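Local coordinates for protein glutathione transferase (Phanerochaete chrysosporium, PDB 4F0C) that probably conjugates glutathione to electrophilic compounds, as glutathione transferases do, and binds oxidized glutathione disulfide in a site bordered by both subunits of its dimer, at residues A[43-48]-A[55-60]; A[19-24]-A[59-64]; A[28-33]-A[79-84]. One frame throughout, in Å; residues are numbered along the deposited sequence. Where two conformers were deposited one is given.

Interaction 1: residues A[43-48]-A[55-60]; sequences EHKSPS and NGRIPA. With GDS (oxidized glutathione disulfide), chain B.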
loop_
_atom_site.group_PDB
_atom_site.type_symbol
_atom_site.label_atom_id
_atom_site.label_comp_id
_atom_site.label_asym_id
_atom_site.label_seq_id
_atom_site.Cartn_x
_atom_site.Cartn_y
_atom_site.Cartn_z
ATOM N N GLU A 43 5.214 -23.115 -0.638
ATOM C CA GLU A 43 4.008 -23.500 -1.358
ATOM C C GLU A 43 3.432 -22.270 -2.028
ATOM O O GLU A 43 2.827 -22.346 -3.105
ATOM C CB GLU A 43 2.968 -24.088 -0.401
ATOM C CG GLU A 43 1.691 -24.519 -1.093
ATOM C CD GLU A 43 0.621 -24.998 -0.126
ATOM O OE1 GLU A 43 0.893 -25.065 1.100
ATOM O OE2 GLU A 43 -0.498 -25.304 -0.605
ATOM N N HIS A 44 3.639 -21.131 -1.379
ATOM C CA HIS A 44 3.127 -19.853 -1.875
ATOM C C HIS A 44 3.855 -19.372 -3.144
ATOM O O HIS A 44 3.366 -18.479 -3.838
ATOM C CB HIS A 44 3.210 -18.797 -0.768
ATOM C CG HIS A 44 4.602 -18.573 -0.256
ATOM N ND1 HIS A 44 5.382 -19.593 0.255
ATOM C CD2 HIS A 44 5.353 -17.447 -0.175
ATOM C CE1 HIS A 44 6.556 -19.104 0.623
ATOM N NE2 HIS A 44 6.563 -17.803 0.379
ATOM N N LYS A 45 5.012 -19.969 -3.438
ATOM C CA LYS A 45 5.795 -19.618 -4.623
ATOM C C LYS A 45 5.679 -20.699 -5.711
ATOM O O LYS A 45 6.324 -20.612 -6.757
ATOM C CB LYS A 45 7.278 -19.406 -4.262
ATOM C CG LYS A 45 7.563 -18.322 -3.197
ATOM C CD LYS A 45 6.778 -17.026 -3.446
ATOM C CE LYS A 45 7.388 -15.844 -2.666
ATOM N NZ LYS A 45 6.609 -14.574 -2.825
ATOM N N SER A 46 4.862 -21.719 -5.456
ATOM C CA SER A 46 4.659 -22.801 -6.424
ATOM C C SER A 46 3.581 -22.395 -7.434
ATOM O O SER A 46 2.711 -21.585 -7.107
ATOM C CB SER A 46 4.220 -24.079 -5.706
ATOM O OG SER A 46 2.905 -23.924 -5.189
ATOM N N PRO A 47 3.631 -22.967 -8.662
ATOM C CA PRO A 47 2.599 -22.762 -9.691
ATOM C C PRO A 47 1.187 -22.913 -9.134
ATOM O O PRO A 47 0.273 -22.202 -9.557
ATOM C CB PRO A 47 2.872 -23.893 -10.694
ATOM C CG PRO A 47 4.356 -24.115 -10.595
ATOM C CD PRO A 47 4.740 -23.816 -9.155
ATOM N N SER A 48 1.008 -23.823 -8.184
ATOM C CA SER A 48 -0.323 -24.069 -7.653
ATOM C C SER A 48 -0.879 -22.862 -6.903
ATOM O O SER A 48 -2.092 -22.716 -6.800
ATOM C CB SER A 48 -0.359 -25.327 -6.783
ATOM O OG SER A 48 0.470 -25.180 -5.646
ATOM N N ASN A 55 2.215 -12.572 -7.412
ATOM C CA ASN A 55 3.112 -12.042 -6.375
ATOM C C ASN A 55 3.516 -13.139 -5.361
ATOM O O ASN A 55 4.522 -12.996 -4.660
ATOM C CB ASN A 55 2.506 -10.836 -5.647
ATOM C CG ASN A 55 3.533 -10.104 -4.762
ATOM O OD1 ASN A 55 4.692 -10.000 -5.141
ATOM N ND2 ASN A 55 3.122 -9.650 -3.575
ATOM N N GLY A 56 2.724 -14.222 -5.282
ATOM C CA GLY A 56 3.095 -15.363 -4.434
ATOM C C GLY A 56 3.119 -15.018 -2.937
ATOM O O GLY A 56 3.976 -15.488 -2.172
ATOM N N ARG A 57 2.173 -14.192 -2.518
ATOM C CA ARG A 57 2.008 -13.854 -1.096
ATOM C C ARG A 57 0.541 -14.022 -0.718
ATOM O O ARG A 57 -0.343 -13.903 -1.561
ATOM C CB ARG A 57 2.484 -12.418 -0.808
ATOM C CG ARG A 57 3.974 -12.206 -1.094
ATOM C CD ARG A 57 4.407 -10.776 -0.656
ATOM N NE ARG A 57 5.061 -10.746 0.659
ATOM C CZ ARG A 57 5.408 -9.633 1.315
ATOM N NH1 ARG A 57 5.115 -8.445 0.809
ATOM N NH2 ARG A 57 6.013 -9.708 2.495
ATOM N N ILE A 58 0.283 -14.351 0.546
ATOM C CA ILE A 58 -1.094 -14.457 1.016
ATOM C C ILE A 58 -1.513 -13.115 1.649
ATOM O O ILE A 58 -0.669 -12.372 2.147
ATOM C CB ILE A 58 -1.267 -15.664 2.010
ATOM C CG1 ILE A 58 -0.583 -15.378 3.329
ATOM C CG2 ILE A 58 -0.784 -16.980 1.377
ATOM C CD1 ILE A 58 -1.525 -14.810 4.350
ATOM N N PRO A 59 -2.820 -12.809 1.672
ATOM C CA PRO A 59 -3.939 -13.659 1.242
ATOM C C PRO A 59 -4.308 -13.572 -0.250
ATOM O O PRO A 59 -3.879 -12.674 -0.997
ATOM C CB PRO A 59 -5.109 -13.105 2.047
ATOM C CG PRO A 59 -4.796 -11.620 2.096
ATOM C CD PRO A 59 -3.295 -11.597 2.362
ATOM N N ALA A 60 -5.120 -14.535 -0.665
ATOM C CA ALA A 60 -5.844 -14.443 -1.925
ATOM C C ALA A 60 -7.217 -15.017 -1.610
ATOM O O ALA A 60 -7.359 -15.827 -0.681
ATOM C CB ALA A 60 -5.152 -15.274 -3.051
HETATM N N1 GDS B . 0.539 -6.038 0.688
HETATM C CA1 GDS B . 0.240 -7.509 0.871
HETATM C C1 GDS B . -1.219 -7.729 1.435
HETATM O OE1 GDS B . -1.703 -6.878 2.240
HETATM O OE2 GDS B . -1.856 -8.723 0.982
HETATM C CB1 GDS B . 1.264 -8.198 1.841
HETATM C CG1 GDS B . 0.946 -9.702 2.011
HETATM C CD1 GDS B . 2.042 -10.343 2.802
HETATM O O1 GDS B . 3.007 -9.756 3.263
HETATM N N2 GDS B . 1.875 -11.701 2.987
HETATM C CA2 GDS B . 2.870 -12.509 3.718
HETATM C C2 GDS B . 3.428 -13.584 2.818
HETATM O O2 GDS B . 2.670 -14.218 2.077
HETATM C CB2 GDS B . 2.209 -13.271 4.890
HETATM S SG2 GDS B . 1.780 -12.115 6.211
HETATM N N3 GDS B . 4.744 -13.857 2.936
HETATM C CA3 GDS B . 5.319 -14.903 2.136
HETATM C C3 GDS B . 6.625 -14.443 1.499
HETATM O OE3 GDS B . 7.359 -15.310 0.977
HETATM O OE4 GDS B . 6.816 -13.213 1.496
HETATM N N4 GDS B . 4.289 -7.864 4.981
HETATM C CA4 GDS B . 4.347 -6.415 4.741
HETATM C C4 GDS B . 2.890 -5.884 4.604
HETATM O OE5 GDS B . 1.977 -6.459 5.252
HETATM O OE6 GDS B . 2.746 -4.898 3.854
HETATM C C5 GDS B . 5.216 -8.483 5.783
HETATM O O5 GDS B . 6.133 -7.888 6.351
HETATM C CA5 GDS B . 5.080 -9.985 5.998
HETATM N N5 GDS B . 6.411 -10.597 6.266
HETATM C CB5 GDS B . 4.136 -10.199 7.186
HETATM S SG5 GDS B . 3.625 -11.957 7.295
HETATM C CA6 GDS B . 9.195 -11.768 3.445
HETATM C C6 GDS B . 10.360 -10.783 3.865
HETATM O OE7 GDS B . 11.491 -10.953 3.361
HETATM O OE8 GDS B . 10.065 -9.878 4.675
HETATM N N6 GDS B . 9.522 -12.425 2.180
HETATM C CB6 GDS B . 8.999 -12.776 4.616
HETATM C CG6 GDS B . 8.273 -12.158 5.821
HETATM C CD6 GDS B . 6.908 -11.616 5.418
HETATM O O6 GDS B . 6.229 -12.013 4.464
#

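Interaction 2: residues A[19-24]-A[59-64]; sequences WKVDML and PALIDH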
loop_
_atom_site.group_PDB
_atom_site.type_symbol
_atom_site.label_atom_id
_atom_site.label_comp_id
_atom_site.label_asym_id
_atom_site.label_seq_id
_atom_site.Cartn_x
_atom_site.Cartn_y
_atom_site.Cartn_z
ATOM N N TRP A 19 -5.745 -12.098 8.058
ATOM C CA TRP A 19 -6.721 -11.999 9.168
ATOM C C TRP A 19 -7.630 -10.778 9.041
ATOM O O TRP A 19 -8.725 -10.774 9.589
ATOM C CB TRP A 19 -6.005 -12.069 10.543
ATOM C CG TRP A 19 -5.406 -13.450 10.675
ATOM C CD1 TRP A 19 -4.094 -13.817 10.436
ATOM C CD2 TRP A 19 -6.127 -14.675 10.936
ATOM N NE1 TRP A 19 -3.964 -15.187 10.579
ATOM C CE2 TRP A 19 -5.188 -15.733 10.888
ATOM C CE3 TRP A 19 -7.463 -14.972 11.247
ATOM C CZ2 TRP A 19 -5.553 -17.076 11.102
ATOM C CZ3 TRP A 19 -7.820 -16.320 11.471
ATOM C CH2 TRP A 19 -6.868 -17.344 11.382
ATOM N N LYS A 20 -7.192 -9.754 8.296
ATOM C CA LYS A 20 -8.089 -8.644 7.969
ATOM C C LYS A 20 -9.319 -9.170 7.256
ATOM O O LYS A 20 -10.449 -8.737 7.530
ATOM C CB LYS A 20 -7.439 -7.655 6.986
ATOM C CG LYS A 20 -6.127 -7.002 7.465
ATOM C CD LYS A 20 -5.584 -6.189 6.266
ATOM C CE LYS A 20 -4.100 -5.814 6.435
ATOM N NZ LYS A 20 -3.618 -5.176 5.146
ATOM N N VAL A 21 -9.085 -10.063 6.291
ATOM C CA VAL A 21 -10.165 -10.594 5.479
ATOM C C VAL A 21 -11.025 -11.542 6.317
ATOM O O VAL A 21 -12.236 -11.499 6.236
ATOM C CB VAL A 21 -9.620 -11.347 4.261
ATOM C CG1 VAL A 21 -10.758 -11.902 3.428
ATOM C CG2 VAL A 21 -8.770 -10.366 3.399
ATOM N N ASP A 22 -10.382 -12.429 7.076
ATOM C CA ASP A 22 -11.122 -13.280 8.016
ATOM C C ASP A 22 -12.075 -12.441 8.901
ATOM O O ASP A 22 -13.255 -12.786 9.061
ATOM C CB ASP A 22 -10.113 -14.074 8.862
ATOM C CG ASP A 22 -10.781 -15.031 9.852
ATOM O OD1 ASP A 22 -11.174 -14.592 10.966
ATOM O OD2 ASP A 22 -10.890 -16.220 9.509
ATOM N N MET A 23 -11.569 -11.344 9.479
ATOM C CA MET A 23 -12.413 -10.458 10.312
ATOM C C MET A 23 -13.647 -9.956 9.549
ATOM O O MET A 23 -14.758 -10.026 10.057
ATOM C CB MET A 23 -11.621 -9.232 10.769
ATOM C CG MET A 23 -10.651 -9.530 11.890
ATOM S SD MET A 23 -9.542 -8.151 12.264
ATOM C CE MET A 23 -8.385 -9.015 13.343
ATOM N N LEU A 24 -13.436 -9.434 8.341
ATOM C CA LEU A 24 -14.557 -8.898 7.559
ATOM C C LEU A 24 -15.576 -9.967 7.191
ATOM O O LEU A 24 -16.783 -9.735 7.266
ATOM C CB LEU A 24 -14.069 -8.150 6.296
ATOM C CG LEU A 24 -15.213 -7.675 5.366
ATOM C CD1 LEU A 24 -16.066 -6.635 6.114
ATOM C CD2 LEU A 24 -14.593 -7.037 4.128
ATOM N N PRO A 59 -2.820 -12.809 1.672
ATOM C CA PRO A 59 -3.939 -13.659 1.242
ATOM C C PRO A 59 -4.308 -13.572 -0.250
ATOM O O PRO A 59 -3.879 -12.674 -0.997
ATOM C CB PRO A 59 -5.109 -13.105 2.047
ATOM C CG PRO A 59 -4.796 -11.620 2.096
ATOM C CD PRO A 59 -3.295 -11.597 2.362
ATOM N N ALA A 60 -5.120 -14.535 -0.665
ATOM C CA ALA A 60 -5.844 -14.443 -1.925
ATOM C C ALA A 60 -7.217 -15.017 -1.610
ATOM O O ALA A 60 -7.359 -15.827 -0.681
ATOM C CB ALA A 60 -5.152 -15.274 -3.051
ATOM N N LEU A 61 -8.213 -14.601 -2.385
ATOM C CA LEU A 61 -9.610 -14.988 -2.132
ATOM C C LEU A 61 -10.208 -15.507 -3.421
ATOM O O LEU A 61 -10.053 -14.874 -4.467
ATOM C CB LEU A 61 -10.420 -13.753 -1.703
ATOM C CG LEU A 61 -11.912 -14.012 -1.413
ATOM C CD1 LEU A 61 -12.067 -14.367 0.037
ATOM C CD2 LEU A 61 -12.778 -12.776 -1.753
ATOM N N ILE A 62 -10.874 -16.658 -3.363
ATOM C CA ILE A 62 -11.675 -17.114 -4.509
ATOM C C ILE A 62 -13.144 -17.017 -4.164
ATOM O O ILE A 62 -13.558 -17.537 -3.122
ATOM C CB ILE A 62 -11.424 -18.589 -4.867
ATOM C CG1 ILE A 62 -9.924 -18.854 -5.073
ATOM C CG2 ILE A 62 -12.229 -18.985 -6.146
ATOM C CD1 ILE A 62 -9.625 -20.322 -5.150
ATOM N N ASP A 63 -13.927 -16.349 -5.014
ATOM C CA ASP A 63 -15.366 -16.253 -4.816
ATOM C C ASP A 63 -16.066 -17.337 -5.663
ATOM O O ASP A 63 -16.308 -17.196 -6.870
ATOM C CB ASP A 63 -15.841 -14.836 -5.159
ATOM C CG ASP A 63 -17.312 -14.603 -4.846
ATOM O OD1 ASP A 63 -18.079 -15.582 -4.581
ATOM O OD2 ASP A 63 -17.701 -13.411 -4.920
ATOM N N HIS A 64 -16.384 -18.452 -5.023
ATOM C CA HIS A 64 -16.958 -19.571 -5.749
ATOM C C HIS A 64 -18.365 -19.281 -6.295
ATOM O O HIS A 64 -18.826 -19.978 -7.191
ATOM C CB HIS A 64 -16.960 -20.835 -4.873
ATOM C CG HIS A 64 -15.595 -21.236 -4.400
ATOM N ND1 HIS A 64 -14.588 -21.609 -5.268
ATOM C CD2 HIS A 64 -15.077 -21.341 -3.153
ATOM C CE1 HIS A 64 -13.505 -21.915 -4.572
ATOM N NE2 HIS A 64 -13.779 -21.776 -3.285
#

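Interaction 3: residues A[28-33]-A[79-84]; sequences LGLSFE and LYIVEK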
loop_
_atom_site.group_PDB
_atom_site.type_symbol
_atom_site.label_atom_id
_atom_site.label_comp_id
_atom_site.label_asym_id
_atom_site.label_seq_id
_atom_site.Cartn_x
_atom_site.Cartn_y
_atom_site.Cartn_z
ATOM N N LEU A 28 -19.571 -9.933 8.375
ATOM C CA LEU A 28 -20.684 -9.982 7.419
ATOM C C LEU A 28 -21.440 -11.304 7.432
ATOM O O LEU A 28 -22.445 -11.445 6.740
ATOM C CB LEU A 28 -20.194 -9.672 5.985
ATOM C CG LEU A 28 -19.963 -8.178 5.723
ATOM C CD1 LEU A 28 -19.100 -7.931 4.452
ATOM C CD2 LEU A 28 -21.310 -7.439 5.639
ATOM N N GLY A 29 -20.956 -12.279 8.197
ATOM C CA GLY A 29 -21.645 -13.558 8.288
ATOM C C GLY A 29 -21.527 -14.395 7.013
ATOM O O GLY A 29 -22.364 -15.249 6.748
ATOM N N LEU A 30 -20.482 -14.152 6.229
ATOM C CA LEU A 30 -20.285 -14.838 4.944
ATOM C C LEU A 30 -19.607 -16.201 5.125
ATOM O O LEU A 30 -18.815 -16.384 6.045
ATOM C CB LEU A 30 -19.437 -13.949 4.023
ATOM C CG LEU A 30 -20.156 -12.670 3.549
ATOM C CD1 LEU A 30 -19.198 -11.599 2.953
ATOM C CD2 LEU A 30 -21.254 -13.038 2.542
ATOM N N SER A 31 -19.904 -17.158 4.249
ATOM C CA SER A 31 -19.350 -18.504 4.417
ATOM C C SER A 31 -17.991 -18.659 3.721
ATOM O O SER A 31 -17.802 -18.210 2.588
ATOM C CB SER A 31 -20.339 -19.571 3.940
ATOM O OG SER A 31 -20.529 -19.467 2.548
ATOM N N PHE A 32 -17.041 -19.306 4.381
ATOM C CA PHE A 32 -15.710 -19.418 3.788
ATOM C C PHE A 32 -14.925 -20.581 4.357
ATOM O O PHE A 32 -15.035 -20.892 5.545
ATOM C CB PHE A 32 -14.898 -18.102 3.905
ATOM C CG PHE A 32 -14.510 -17.694 5.337
ATOM C CD1 PHE A 32 -15.422 -17.024 6.173
ATOM C CD2 PHE A 32 -13.217 -17.913 5.810
ATOM C CE1 PHE A 32 -15.060 -16.612 7.478
ATOM C CE2 PHE A 32 -12.841 -17.511 7.097
ATOM C CZ PHE A 32 -13.765 -16.850 7.935
ATOM N N GLU A 33 -14.151 -21.236 3.502
ATOM C CA GLU A 33 -13.170 -22.189 3.994
ATOM C C GLU A 33 -11.828 -21.458 4.048
ATOM O O GLU A 33 -11.590 -20.490 3.302
ATOM C CB GLU A 33 -13.068 -23.412 3.095
ATOM C CG GLU A 33 -12.528 -23.097 1.747
ATOM C CD GLU A 33 -12.012 -24.327 0.992
ATOM O OE1 GLU A 33 -11.658 -24.160 -0.186
ATOM O OE2 GLU A 33 -11.947 -25.438 1.559
ATOM N N LEU A 79 -12.096 -4.400 -0.142
ATOM C CA LEU A 79 -12.917 -3.582 -1.030
ATOM C C LEU A 79 -13.848 -4.432 -1.869
ATOM O O LEU A 79 -15.009 -4.072 -2.052
ATOM C CB LEU A 79 -12.018 -2.682 -1.918
ATOM C CG LEU A 79 -11.453 -1.508 -1.101
ATOM C CD1 LEU A 79 -10.192 -0.936 -1.776
ATOM C CD2 LEU A 79 -12.535 -0.385 -0.928
ATOM N N TYR A 80 -13.334 -5.538 -2.405
ATOM C CA TYR A 80 -14.131 -6.444 -3.235
ATOM C C TYR A 80 -15.337 -6.928 -2.421
ATOM O O TYR A 80 -16.482 -6.862 -2.875
ATOM C CB TYR A 80 -13.305 -7.665 -3.681
ATOM C CG TYR A 80 -14.129 -8.755 -4.400
ATOM C CD1 TYR A 80 -14.426 -8.656 -5.759
ATOM C CD2 TYR A 80 -14.603 -9.865 -3.694
ATOM C CE1 TYR A 80 -15.197 -9.647 -6.421
ATOM C CE2 TYR A 80 -15.393 -10.858 -4.334
ATOM C CZ TYR A 80 -15.669 -10.742 -5.685
ATOM O OH TYR A 80 -16.412 -11.721 -6.314
ATOM N N ILE A 81 -15.066 -7.390 -1.211
ATOM C CA ILE A 81 -16.130 -7.945 -0.387
ATOM C C ILE A 81 -17.209 -6.904 -0.064
ATOM O O ILE A 81 -18.422 -7.192 -0.163
ATOM C CB ILE A 81 -15.572 -8.558 0.900
ATOM C CG1 ILE A 81 -14.734 -9.793 0.555
ATOM C CG2 ILE A 81 -16.744 -8.978 1.846
ATOM C CD1 ILE A 81 -13.897 -10.314 1.713
ATOM N N VAL A 82 -16.806 -5.694 0.330
ATOM C CA VAL A 82 -17.843 -4.699 0.650
ATOM C C VAL A 82 -18.573 -4.164 -0.584
ATOM O O VAL A 82 -19.772 -3.854 -0.503
ATOM C CB VAL A 82 -17.374 -3.518 1.556
ATOM C CG1 VAL A 82 -16.905 -4.050 2.924
ATOM C CG2 VAL A 82 -16.290 -2.659 0.869
ATOM N N GLU A 83 -17.882 -4.023 -1.712
ATOM C CA GLU A 83 -18.587 -3.593 -2.912
ATOM C C GLU A 83 -19.701 -4.577 -3.291
ATOM O O GLU A 83 -20.832 -4.184 -3.625
ATOM C CB GLU A 83 -17.601 -3.377 -4.068
ATOM C CG GLU A 83 -16.851 -2.052 -3.936
ATOM C CD GLU A 83 -17.736 -0.850 -4.273
ATOM O OE1 GLU A 83 -17.407 0.278 -3.854
ATOM O OE2 GLU A 83 -18.757 -1.035 -4.966
ATOM N N LYS A 84 -19.398 -5.864 -3.213
ATOM C CA LYS A 84 -20.351 -6.846 -3.716
ATOM C C LYS A 84 -21.302 -7.418 -2.676
ATOM O O LYS A 84 -22.375 -7.890 -3.030
ATOM C CB LYS A 84 -19.616 -7.994 -4.444
ATOM C CG LYS A 84 -19.186 -7.608 -5.858
ATOM C CD LYS A 84 -18.708 -8.804 -6.713
ATOM C CE LYS A 84 -19.715 -9.934 -6.860
ATOM N NZ LYS A 84 -20.872 -9.674 -7.779
#

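Interaction 1: residues A[43-48]-A[55-60]
Lys45 lies across the Gly56 peptide: in the conformer described its chain bends at chi2 (-46°), and NZ gives Gly56 O a hydrogen bond of 2.9 Å from above the carbonyl plane, with a weak second bond to Asn55 O. The edge of the His44 ring meets the same oxygen, CD2 coming within 3.1 Å of Gly56 O near the plane of the imidazole. A side chain at Gly56 would run into His44 O and, with Lys45 placed this way, into Lys45 CD; the positive phi of Gly56 also favours glycine. Lys45 CG lies above one face of the His44 ring, displaced toward the rim, and the ring turns NE2 to the bound disulfide, where it donates a bent bond of 2.7 Å to OE3. Arg57 comes to that glycine carboxylate by another route. Its chain turns at chi3 (99°), NE donates to OE4 at 3.1 Å, and NH2 bonds to O6 of the second glutathione half at 3.0 Å, while ligand O1 sits over the centre of the guanidinium face. With an alanine here in place of Arg57, OE4 and O6 would lose these donors, and the second glutathione half would probably be freer to turn. Ile58 adds two backbone bonds to the ligand, N to O2 at 2.8 Å and O from N2 at 2.8 Å, just before the cis peptide of Pro59, the antiparallel-like pairing characteristic of the glutathione transferase G-site. Across the dimer interface, Arg146 of the second subunit bonds to Asn55 OD1, and Ser111 and Arg139 of that subunit also hold the disulfide. Within the fold, Phe49 of helix 47-50 packs on His44 and Ile58, strand 7-11 touches Ile58 and Pro59, and helix 74-85 covers Pro59.

Interaction 2: residues A[19-24]-A[59-64]
Val21 meets Pro59 and Leu61 through two apolar touches, one for each branch of its side chain. CG1 stands opposite the backbone N (chi1 180°) and reaches Leu61 CD1 at 4.4 Å; CG2, the other arm of the fork, approaches Pro59 CG at 4.4 Å. Both partners direct their CB atoms at the helix, whereas Ala60 between them faces the other way, the usual alternation of an extended chain. The packing is light, and Ile77 of helix 74-85 also rests against Val21.

No hydrogen bond joins the two segments. Their polar groups are instead engaged on each side separately. Lys20 leaves the helix toward the ligand site, where NZ makes a salt bridge with Asp75 and hydrogen bonds with Ser74 and Gln109, and Asp22 forms a salt bridge with Arg26. Strand 60-63 is paired on one side with strand 7-11, through Ala60 and Ile62, and on the other with strand 69-72, through Leu61 and Asp63.

Here a helix rests on the sheet through alternate residues of one extended run, the cis-proline and a strand leucine. That packing belongs to the thioredoxin-like N-terminal domain of glutathione transferases, in which the first helix covers the sheet and a cis-proline, here Pro59, leads into the third strand beside the bound glutathione.

Interaction 3: residues A[28-33]-A[79-84]
Between helix 18-28 and strand 32-36, where Leu28 and Leu30 reach Ile81, the backbone passes helix 74-85 without touching it, the nearest CA atoms, those of Leu28 and Val82, being 9.0 Å apart, and side chains alone bridge the gap. In the thioredoxin-like domain of glutathione transferases these two helices lie together on one face of the sheet, and this contact joins the end of the first to the later turns of the second. Gly29, with its positive phi (72°), closes helix 18-28 in a Schellman motif and reverses the chain, and the leucines before and after it both send their CB toward helix 74-85, each ending against Ile81.

Ile81 is the shared partner. Its CG2 branch, on the far side of CB from its own backbone N, is the one that meets both leucines, whose side chains lie alongside that of the isoleucine and point the opposite way. Leu24 and Leu25 of helix 18-28 add to the apolar cover of Ile81, and Phe91 packs on Leu28. Within this cluster, three methyl carbons form a compact triangle: Ile81 CG2 lies 3.7 Å from Leu28 CD1 and 3.8 Å from Leu30 CD1, and the two leucine CD1 atoms are 4.0 Å from each other.

In the fold
From the N terminus, helix 18-28 supplies the first segment of interaction 2, and the turn after it opens interaction 3. Interaction 1 closes the shortest loop, from 43-48 to 55-60, inside the span of interaction 3 and ending on the stretch where interaction 2 also ends, since the two share Pro59 and Ala60. Interaction 3 closes last, at 79-84, so interactions 2 and 3 cross along the chain. They also touch in space: Val21 packs on Ile81, and Asp63 probably hydrogen-bonds to Tyr80. Together the three contacts tie the glutathione-binding loop, the sheet and helices 18-28 and 74-85 into one domain.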